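Local coordinates for protein bifunctional dTDP-4-dehydrorhamnose 3,5-epimerase/dTDP-4-dehydrorhamnose reductase (Arabidopsis thaliana, PDB 4QQR) that epimerises dTDP-4-keto-6-deoxyglucose at its 3' and 5' carbons and then reduces the product with NADPH, yielding dTDP-beta-L-rhamnose, and can also form UDP-beta-L-rhamnose, at residues 15-20 with 39-44; 64-69 with 108-113; 225-230 with 281-286. All coordinates share one frame; numbering follows the deposited sequence.

Interaction 1 (15-20 with 39-44); sequences FLIYGK and YTYGSG
F15, L16 and I17 pair in parallel with Y39, T40 and Y41 in the first beta-alpha-beta unit of the Rossmann fold, where helix 23-34 links strand 14-18 to the outermost strand 38-41. T40 N donates to F15 O (2.8 Å), I17 N to T40 O (2.8 Å) and G42 N to I17 O (2.9 Å), a regular parallel pattern carried one residue beyond the second strand. In the turn after strand 14-18, K20 crosses Y41 at about a right angle: CB sits over the centre of the ring, 3.3 Å from its centroid, in a CH-pi contact. A bend at chi3 (-54°) places K20 CE 3.6 Å from Y41 CD2. The opposite face of Y41 receives Y39 CE2, offset toward the rim, while I17 CG2 lies alongside at 3.9 Å from Y41 CE1. On the other side of the sheet, the Y18 ring has G42 N over one face and G44 O near its plane at the edge, 3.4 Å from CE2; D55 accepts from both Y18 OH and G44 N. K20 carbon thus covers one face of Y41 and Y39 the other, while the Y41 hydroxyl is hydrogen-bonded to G25 O, tying strand 38-41 to helix 23-34.

Interaction 2 (64-69 with 108-113); sequences VFNAAG and LINYAT
N66 and N110 each carry CG anti to the backbone N (chi1 169° and 178°); the two side chains lie side by side, pointing the same way, with their amide planes 16° apart. N66 ND2 is placed as a donor to N110 OD1, but the modelled separation is implausibly short and the detail of this bond is doubtful. The other end of the N66 amide faces its own backbone: OD1 accepts from A68 N at 3.1 Å in an Asx turn, with the donor well above the carbonyl plane. N66 thereby joins the end of its strand to the loop that follows. Strands 63-66 and 107-113 are parallel neighbours within the Rossmann sheet, and G69 and Y111 lie in the NADPH site inferred by similarity. The backbones are joined by I109 N to V64 O (2.9 Å), N66 N to I109 O (2.8 Å) and a longer bond from Y111 N to N66 O (3.3 Å). On the side of the sheet facing helix 200-212, I109 CG1 lies over one face of the F65 ring, offset toward the rim, in a CH-pi contact 4.0 Å from the centroid. Y111 reaches the edge of that ring, its OH 3.6 Å from F65 CD2, while the hydroxyl itself is hydrogen-bonded to S207. The V64 and L108 side chains meet at an angle, CG1 to CD1 3.8 Å, on the face where V64 and N66 also touch helix 80-103.

Interaction 3 (225-230 with 281-286); sequences GVVSHN and SIKESL
The 2.7 Å bond from S285 N to S281 O closes the first turn of helix 282-291, which presents I282, and one turn on L286, to V227. S281 N also donates to E284 OE2 (3.0 Å), on the anti lone pair of the carboxylate. Across the apolar contact V227 and I282 slide past each other in opposite directions, with V227 CG2 3.8 Å from I282 CG2, and L286 CD1 reaches the same V227 methyl at 4.1 Å. I282 CD1 lies against the peptide between G225 and V226, where the glycine offers bare backbone to the isoleucine. K283 borders the patch as an extended chain: CG, anti to its carbonyl carbon (chi1 -65°), comes within 3.9 Å of V227 CG1, its CE passes V226 O at 4.1 Å, and its ammonium forms a salt bridge with E231 in helix 229-239. The other oxygen of E231 accepts from S228 N, so one carboxylate serves both K283 and the loop before that helix. The backbone of V227 is hydrogen-bonded to N195 and that of I282 to P224. Both helices begin here at a serine N-cap. S281 N and E284 make one arm of a capping box, the S281 side chain making no capping bond, whereas the S228 side chain does cap its helix and E231 answers at S228 N, as in a capping box.

Interactions 1 and 2 are successive parts of one parallel sheet, their centres 11 Å apart. Strands 14-18 and 63-66 join them through probable hydrogen bonds from F65 N to L16 O (2.6 Å) and from Y18 N to F65 O (2.7 Å), and the rings of F15 and F65 also meet. I17 of interaction 1 is about 7 Å, side chain to side chain, from Y111 of interaction 2, so both border the probable NADPH site. Interaction 3 stands apart: its nearest atoms are about 14 Å from interaction 2 and about 20 Å from interaction 1, on the opposite side of the chain's centre from the latter.

Interaction 1 (15-20 with 39-44)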
# COMPACT_ATOMS: atom_id res chain seq x y z
N PHE A 15 -15.99 23.31 -3.64
CA PHE A 15 -14.92 22.32 -3.75
C PHE A 15 -13.82 22.51 -2.74
O PHE A 15 -13.31 23.62 -2.56
CB PHE A 15 -14.31 22.30 -5.15
CG PHE A 15 -15.28 21.92 -6.24
CD1 PHE A 15 -16.53 21.41 -5.94
CD2 PHE A 15 -14.93 22.08 -7.57
CE1 PHE A 15 -17.41 21.06 -6.95
CE2 PHE A 15 -15.80 21.73 -8.58
CZ PHE A 15 -17.05 21.22 -8.27
N LEU A 16 -13.46 21.41 -2.08
CA LEU A 16 -12.25 21.37 -1.27
C LEU A 16 -11.15 20.79 -2.15
O LEU A 16 -11.31 19.72 -2.72
CB LEU A 16 -12.46 20.55 -0.00
CG LEU A 16 -11.27 20.43 0.96
CD1 LEU A 16 -10.81 21.80 1.45
CD2 LEU A 16 -11.60 19.51 2.15
N ILE A 17 -10.05 21.52 -2.29
CA ILE A 17 -8.96 21.09 -3.15
C ILE A 17 -7.67 20.93 -2.35
O ILE A 17 -7.33 21.77 -1.53
CB ILE A 17 -8.75 22.07 -4.32
CG1 ILE A 17 -10.04 22.18 -5.14
CG2 ILE A 17 -7.58 21.63 -5.18
CD1 ILE A 17 -10.04 23.31 -6.17
N TYR A 18 -6.96 19.83 -2.57
CA TYR A 18 -5.66 19.63 -1.93
C TYR A 18 -4.52 19.74 -2.93
O TYR A 18 -4.59 19.17 -4.02
CB TYR A 18 -5.62 18.31 -1.13
CG TYR A 18 -6.39 18.44 0.17
CD1 TYR A 18 -7.74 18.11 0.24
CD2 TYR A 18 -5.77 18.94 1.31
CE1 TYR A 18 -8.45 18.25 1.42
CE2 TYR A 18 -6.48 19.09 2.50
CZ TYR A 18 -7.81 18.74 2.55
OH TYR A 18 -8.51 18.88 3.72
N GLY A 19 -3.50 20.51 -2.57
CA GLY A 19 -2.35 20.75 -3.43
C GLY A 19 -2.32 22.08 -4.16
O GLY A 19 -2.15 22.09 -5.38
N LYS A 20 -2.46 23.21 -3.45
CA LYS A 20 -2.31 24.51 -4.12
C LYS A 20 -0.88 24.71 -4.63
O LYS A 20 -0.65 25.33 -5.67
CB LYS A 20 -2.76 25.69 -3.23
CG LYS A 20 -1.84 26.07 -2.07
CD LYS A 20 -2.32 27.36 -1.37
CE LYS A 20 -2.49 28.50 -2.39
NZ LYS A 20 -2.92 29.82 -1.79
N TYR A 39 -14.46 27.49 -4.11
CA TYR A 39 -13.49 26.45 -3.80
C TYR A 39 -12.59 26.91 -2.68
O TYR A 39 -12.44 28.10 -2.45
CB TYR A 39 -12.63 26.16 -5.02
CG TYR A 39 -11.59 27.23 -5.26
CD1 TYR A 39 -11.95 28.46 -5.81
CD2 TYR A 39 -10.26 27.02 -4.94
CE1 TYR A 39 -11.00 29.45 -6.03
CE2 TYR A 39 -9.31 28.00 -5.15
CZ TYR A 39 -9.68 29.21 -5.69
OH TYR A 39 -8.74 30.18 -5.91
N THR A 40 -11.95 25.97 -1.99
CA THR A 40 -10.99 26.33 -0.95
C THR A 40 -9.85 25.33 -0.97
O THR A 40 -10.06 24.15 -1.23
CB THR A 40 -11.66 26.37 0.44
OG1 THR A 40 -12.74 27.32 0.42
CG2 THR A 40 -10.67 26.76 1.53
N TYR A 41 -8.62 25.80 -0.75
CA TYR A 41 -7.48 24.90 -0.64
C TYR A 41 -7.37 24.43 0.80
O TYR A 41 -7.52 25.22 1.73
CB TYR A 41 -6.17 25.60 -1.05
CG TYR A 41 -6.04 25.90 -2.54
CD1 TYR A 41 -6.13 24.88 -3.48
CD2 TYR A 41 -5.80 27.20 -2.99
CE1 TYR A 41 -6.01 25.15 -4.84
CE2 TYR A 41 -5.67 27.47 -4.35
CZ TYR A 41 -5.77 26.44 -5.27
OH TYR A 41 -5.65 26.69 -6.63
N GLY A 42 -7.13 23.13 1.00
CA GLY A 42 -7.08 22.58 2.34
C GLY A 42 -5.82 22.93 3.10
O GLY A 42 -4.70 22.69 2.63
N SER A 43 -6.01 23.53 4.28
CA SER A 43 -4.91 23.77 5.21
C SER A 43 -4.31 22.45 5.66
O SER A 43 -3.08 22.29 5.72
CB SER A 43 -5.41 24.53 6.45
OG SER A 43 -5.82 25.84 6.15
N GLY A 44 -5.19 21.50 5.96
CA GLY A 44 -4.80 20.25 6.58
C GLY A 44 -3.78 19.38 5.87
O GLY A 44 -3.81 19.18 4.64

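Interaction 2 (64-69 with 108-113)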
# COMPACT_ATOMS: atom_id res chain seq x y z
N VAL A 64 -14.56 16.92 -3.09
CA VAL A 64 -13.16 17.07 -2.66
C VAL A 64 -12.22 16.66 -3.79
O VAL A 64 -12.47 15.70 -4.48
CB VAL A 64 -12.84 16.20 -1.39
CG1 VAL A 64 -11.34 16.21 -1.05
CG2 VAL A 64 -13.66 16.63 -0.19
N PHE A 65 -11.13 17.40 -3.97
CA PHE A 65 -10.18 17.12 -5.04
C PHE A 65 -8.80 16.89 -4.46
O PHE A 65 -8.27 17.73 -3.74
CB PHE A 65 -10.14 18.29 -6.02
CG PHE A 65 -11.37 18.40 -6.86
CD1 PHE A 65 -12.55 18.90 -6.33
CD2 PHE A 65 -11.34 18.03 -8.21
CE1 PHE A 65 -13.69 19.00 -7.10
CE2 PHE A 65 -12.48 18.13 -9.00
CZ PHE A 65 -13.66 18.62 -8.45
N ASN A 66 -8.22 15.75 -4.77
CA ASN A 66 -6.87 15.44 -4.30
C ASN A 66 -5.82 15.61 -5.41
O ASN A 66 -5.60 14.71 -6.24
CB ASN A 66 -6.82 14.02 -3.72
CG ASN A 66 -5.40 13.55 -3.46
OD1 ASN A 66 -4.53 14.35 -3.11
ND2 ASN A 66 -5.16 12.26 -3.62
N ALA A 67 -5.17 16.76 -5.43
CA ALA A 67 -4.09 16.97 -6.38
C ALA A 67 -2.77 17.01 -5.62
O ALA A 67 -1.76 17.44 -6.16
CB ALA A 67 -4.31 18.25 -7.15
N ALA A 68 -2.79 16.52 -4.38
CA ALA A 68 -1.66 16.61 -3.45
C ALA A 68 -0.37 16.01 -3.98
O ALA A 68 0.66 16.00 -3.31
CB ALA A 68 -2.02 16.00 -2.10
N GLY A 69 -0.42 15.50 -5.20
CA GLY A 69 0.79 15.30 -5.94
C GLY A 69 0.80 13.93 -6.54
O GLY A 69 -0.12 13.15 -6.30
N LEU A 108 -14.54 12.05 -3.92
CA LEU A 108 -13.16 12.48 -3.93
C LEU A 108 -12.60 12.22 -5.32
O LEU A 108 -12.55 11.08 -5.79
CB LEU A 108 -12.39 11.67 -2.89
CG LEU A 108 -10.88 11.66 -3.04
CD1 LEU A 108 -10.38 13.08 -2.89
CD2 LEU A 108 -10.30 10.75 -1.99
N ILE A 109 -12.20 13.29 -5.99
CA ILE A 109 -11.53 13.19 -7.27
C ILE A 109 -10.04 13.05 -7.02
O ILE A 109 -9.38 14.01 -6.61
CB ILE A 109 -11.77 14.42 -8.12
CG1 ILE A 109 -13.28 14.62 -8.33
CG2 ILE A 109 -11.03 14.31 -9.43
CD1 ILE A 109 -13.97 13.50 -9.13
N ASN A 110 -9.52 11.85 -7.25
CA ASN A 110 -8.10 11.57 -7.02
C ASN A 110 -7.29 11.54 -8.34
O ASN A 110 -7.39 10.61 -9.14
CB ASN A 110 -7.99 10.26 -6.22
CG ASN A 110 -6.55 9.85 -5.96
OD1 ASN A 110 -5.79 10.57 -5.33
ND2 ASN A 110 -6.20 8.65 -6.42
N TYR A 111 -6.51 12.59 -8.56
CA TYR A 111 -5.57 12.67 -9.67
C TYR A 111 -4.40 11.74 -9.42
O TYR A 111 -3.76 11.80 -8.38
CB TYR A 111 -5.10 14.12 -9.83
CG TYR A 111 -6.25 15.04 -10.20
CD1 TYR A 111 -6.71 15.12 -11.51
CD2 TYR A 111 -6.91 15.77 -9.23
CE1 TYR A 111 -7.77 15.93 -11.84
CE2 TYR A 111 -7.97 16.59 -9.55
CZ TYR A 111 -8.40 16.66 -10.86
OH TYR A 111 -9.45 17.48 -11.17
N ALA A 112 -4.12 10.87 -10.37
CA ALA A 112 -3.12 9.83 -10.17
C ALA A 112 -2.44 9.55 -11.50
O ALA A 112 -2.52 10.37 -12.41
CB ALA A 112 -3.75 8.56 -9.58
N THR A 113 -1.82 8.38 -11.63
CA THR A 113 -0.90 8.13 -12.74
C THR A 113 -1.25 6.93 -13.61
O THR A 113 -1.75 5.91 -13.13
CB THR A 113 0.54 7.95 -12.23
OG1 THR A 113 1.42 7.83 -13.35
CG2 THR A 113 0.65 6.70 -11.34

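Interaction 3 (225-230 with 281-286)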
# COMPACT_ATOMS: atom_id res chain seq x y z
N GLY A 225 -5.88 8.06 -28.41
CA GLY A 225 -4.74 7.99 -29.31
C GLY A 225 -3.36 8.14 -28.67
O GLY A 225 -3.23 8.27 -27.45
N VAL A 226 -2.32 8.11 -29.51
CA VAL A 226 -0.95 8.29 -29.04
C VAL A 226 -0.16 9.29 -29.90
O VAL A 226 -0.40 9.39 -31.10
CB VAL A 226 -0.21 6.95 -29.02
CG1 VAL A 226 -0.75 6.06 -27.90
CG2 VAL A 226 -0.33 6.24 -30.37
N VAL A 227 0.75 10.05 -29.26
CA VAL A 227 1.81 10.80 -29.97
C VAL A 227 3.21 10.35 -29.59
O VAL A 227 3.48 10.05 -28.42
CB VAL A 227 1.82 12.34 -29.72
CG1 VAL A 227 1.33 13.11 -30.93
CG2 VAL A 227 1.09 12.71 -28.43
N SER A 228 4.12 10.35 -30.56
CA SER A 228 5.52 10.15 -30.25
C SER A 228 6.13 11.50 -29.91
O SER A 228 5.49 12.55 -30.14
CB SER A 228 6.25 9.53 -31.42
OG SER A 228 6.39 10.48 -32.47
N HIS A 229 7.34 11.48 -29.36
CA HIS A 229 8.08 12.70 -29.02
C HIS A 229 8.35 13.52 -30.26
O HIS A 229 8.32 14.75 -30.22
CB HIS A 229 9.40 12.37 -28.35
CG HIS A 229 9.27 11.46 -27.17
ND1 HIS A 229 8.98 10.12 -27.30
CD2 HIS A 229 9.37 11.70 -25.85
CE1 HIS A 229 8.92 9.57 -26.11
NE2 HIS A 229 9.15 10.50 -25.20
N ASN A 230 8.61 12.83 -31.36
CA ASN A 230 8.90 13.47 -32.63
C ASN A 230 7.71 14.20 -33.22
O ASN A 230 7.84 15.34 -33.68
CB ASN A 230 9.46 12.47 -33.64
CG ASN A 230 10.95 12.18 -33.43
OD1 ASN A 230 11.64 12.91 -32.74
ND2 ASN A 230 11.43 11.13 -34.04
N SER A 281 -8.89 13.73 -29.62
CA SER A 281 -7.64 12.97 -29.60
C SER A 281 -6.45 13.90 -29.43
O SER A 281 -6.56 15.11 -29.62
CB SER A 281 -7.49 12.14 -30.87
OG SER A 281 -8.40 11.06 -30.84
N ILE A 282 -5.30 13.31 -29.06
CA ILE A 282 -4.14 14.12 -28.70
C ILE A 282 -3.81 15.12 -29.77
O ILE A 282 -3.79 16.32 -29.51
CB ILE A 282 -2.87 13.32 -28.42
CG1 ILE A 282 -3.16 11.82 -28.50
CG2 ILE A 282 -2.25 13.77 -27.09
CD1 ILE A 282 -3.04 11.24 -29.90
N LYS A 283 -3.58 14.61 -30.98
CA LYS A 283 -3.16 15.46 -32.08
C LYS A 283 -4.08 16.66 -32.26
O LYS A 283 -3.61 17.80 -32.21
CB LYS A 283 -2.94 14.65 -33.37
CG LYS A 283 -1.79 13.65 -33.24
CD LYS A 283 -1.33 13.07 -34.57
CE LYS A 283 -0.33 11.93 -34.35
NZ LYS A 283 -0.00 11.20 -35.62
N GLU A 284 -5.38 16.41 -32.41
CA GLU A 284 -6.29 17.54 -32.58
C GLU A 284 -6.36 18.38 -31.31
O GLU A 284 -6.46 19.61 -31.39
CB GLU A 284 -7.69 17.11 -33.09
CG GLU A 284 -8.28 15.84 -32.45
CD GLU A 284 -9.82 15.72 -32.63
OE1 GLU A 284 -10.37 16.35 -33.57
OE2 GLU A 284 -10.48 15.00 -31.83
N SER A 285 -6.26 17.73 -30.15
CA SER A 285 -6.32 18.44 -28.87
C SER A 285 -5.06 19.26 -28.65
O SER A 285 -5.13 20.39 -28.16
CB SER A 285 -6.52 17.45 -27.72
OG SER A 285 -6.69 18.11 -26.47
N LEU A 286 -3.91 18.69 -29.00
CA LEU A 286 -2.65 19.43 -29.05
C LEU A 286 -2.76 20.68 -29.95
O LEU A 286 -2.40 21.78 -29.51
CB LEU A 286 -1.51 18.54 -29.53
CG LEU A 286 -0.91 17.58 -28.51
CD1 LEU A 286 -0.12 16.50 -29.19
CD2 LEU A 286 -0.03 18.36 -27.55